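Local coordinates for protein dimethyl-sulfide monooxygenase (Hyphomicrobium sulfonivorans, PDB 6AK1) that oxidises dimethyl sulfide to methanethiol and formaldehyde with NADH and O2, using FMN as cofactor, in the first step of dimethyl sulfide degradation, at residues A[135-139]-A[140-144]. Sequence-based numbering, arbitrary orientation.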
loop_
_atom_site.group_PDB
_atom_site.type_symbol
_atom_site.label_atom_id
_atom_site.label_comp_id
_atom_site.label_asym_id
_atom_site.label_seq_id
_atom_site.Cartn_x
_atom_site.Cartn_y
_atom_site.Cartn_z
ATOM N N VAL A 135 7.108 -3.665 1.761
ATOM C CA VAL A 135 7.862 -2.597 2.395
ATOM C C VAL A 135 9.119 -3.175 3.036
ATOM O O VAL A 135 9.232 -4.381 3.284
ATOM C CB VAL A 135 7.023 -1.807 3.434
ATOM C CG1 VAL A 135 5.702 -1.353 2.834
ATOM C CG2 VAL A 135 6.775 -2.620 4.686
ATOM N N SER A 136 10.087 -2.282 3.269
ATOM C CA SER A 136 11.294 -2.556 4.048
ATOM C C SER A 136 11.264 -1.652 5.278
ATOM O O SER A 136 11.539 -0.449 5.174
ATOM C CB SER A 136 12.563 -2.323 3.226
ATOM O OG SER A 136 12.454 -2.880 1.918
ATOM N N SER A 137 10.923 -2.230 6.436
ATOM C CA SER A 137 10.752 -1.464 7.668
ATOM C C SER A 137 11.969 -0.592 7.958
ATOM O O SER A 137 13.116 -1.003 7.756
ATOM C CB SER A 137 10.510 -2.412 8.849
ATOM O OG SER A 137 10.756 -1.750 10.088
ATOM N N TYR A 138 11.716 0.610 8.465
ATOM C CA TYR A 138 12.808 1.532 8.737
ATOM C C TYR A 138 12.782 2.170 10.111
ATOM O O TYR A 138 13.832 2.662 10.543
ATOM C CB TYR A 138 12.853 2.649 7.680
ATOM C CG TYR A 138 11.713 3.638 7.752
ATOM C CD1 TYR A 138 10.456 3.316 7.251
ATOM C CD2 TYR A 138 11.898 4.906 8.310
ATOM C CE1 TYR A 138 9.407 4.221 7.318
ATOM C CE2 TYR A 138 10.851 5.820 8.383
ATOM C CZ TYR A 138 9.611 5.472 7.880
ATOM O OH TYR A 138 8.570 6.370 7.939
ATOM N N LEU A 139 11.653 2.180 10.820
ATOM C CA LEU A 139 11.620 2.871 12.104
ATOM C C LEU A 139 12.463 2.117 13.133
ATOM O O LEU A 139 12.394 0.888 13.247
ATOM C CB LEU A 139 10.180 3.060 12.589
ATOM C CG LEU A 139 9.355 4.066 11.772
ATOM C CD1 LEU A 139 7.923 4.073 12.249
ATOM C CD2 LEU A 139 9.945 5.481 11.835
ATOM N N ASN A 140 13.260 2.880 13.886
ATOM C CA ASN A 140 14.412 2.330 14.599
ATOM C C ASN A 140 14.005 1.387 15.728
ATOM O O ASN A 140 14.701 0.404 15.995
ATOM C CB ASN A 140 15.266 3.492 15.124
ATOM C CG ASN A 140 16.460 3.041 15.960
ATOM O OD1 ASN A 140 16.620 3.472 17.112
ATOM N ND2 ASN A 140 17.312 2.185 15.386
ATOM N N SER A 141 12.899 1.673 16.422
ATOM C CA SER A 141 12.512 0.818 17.540
ATOM C C SER A 141 12.070 -0.570 17.082
ATOM O O SER A 141 12.076 -1.511 17.887
ATOM C CB SER A 141 11.402 1.484 18.359
ATOM O OG SER A 141 10.193 1.522 17.619
ATOM N N ALA A 142 11.679 -0.719 15.816
ATOM C CA ALA A 142 11.375 -2.047 15.293
ATOM C C ALA A 142 12.614 -2.934 15.316
ATOM O O ALA A 142 12.574 -4.063 15.812
ATOM C CB ALA A 142 10.813 -1.935 13.876
ATOM N N ALA A 143 13.732 -2.428 14.786
ATOM C CA ALA A 143 14.986 -3.175 14.836
ATOM C C ALA A 143 15.370 -3.516 16.271
ATOM O O ALA A 143 15.774 -4.648 16.557
ATOM C CB ALA A 143 16.106 -2.385 14.152
ATOM N N LEU A 144 15.212 -2.561 17.194
ATOM C CA LEU A 144 15.610 -2.783 18.586
ATOM C C LEU A 144 14.715 -3.809 19.290
ATOM O O LEU A 144 15.188 -4.560 20.146
ATOM C CB LEU A 144 15.602 -1.453 19.345
ATOM C CG LEU A 144 16.578 -0.370 18.851
ATOM C CD1 LEU A 144 16.488 0.916 19.688
ATOM C CD2 LEU A 144 18.002 -0.888 18.834
#
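Ser-137 reaches across to Ala-142 with its hydroxyl, OG lying 3.8 Å from the methyl CB in a van der Waals contact that spans the turn. Its first torsion (chi1 162°) puts OG opposite the backbone N and beside the carbonyl carbon, on the side where the Ala-142 methyl lies; that N makes a weak hydrogen bond to Thr-108 OG1. Tyr-138 turns its CB away from the helix, and one face of its ring takes Leu-139 CG, 4.1 Å above the plane and displaced toward the rim. Leu-139 joins the two halves through its backbone. Leu-139 O accepts a hydrogen bond from Ala-142 N at 3.1 Å, a bent bond (N-H...O 140°) that spans three residues and closes a turn. The Ala-142 methyl comes close to the same oxygen, CB to Leu-139 O 3.3 Å. Within the next segment Leu-144 N bonds to Asn-140 O at 3.2 Å, four residues apart as in an alpha helix. The Leu-139 side chain leads off from the helix to Tyr-63, while Ser-141 OG is hydrogen-bonded to Val-62 N. Ala-142 packs on Val-60 and Phe-109, and Ala-143 lies about 7 Å, side chain to side chain, from His-154, a residue that probably binds FMN. The whole turn carries the chain from the C-terminal end of TIM-barrel strand 130-135, beside strand 100-106, into helix 140-146.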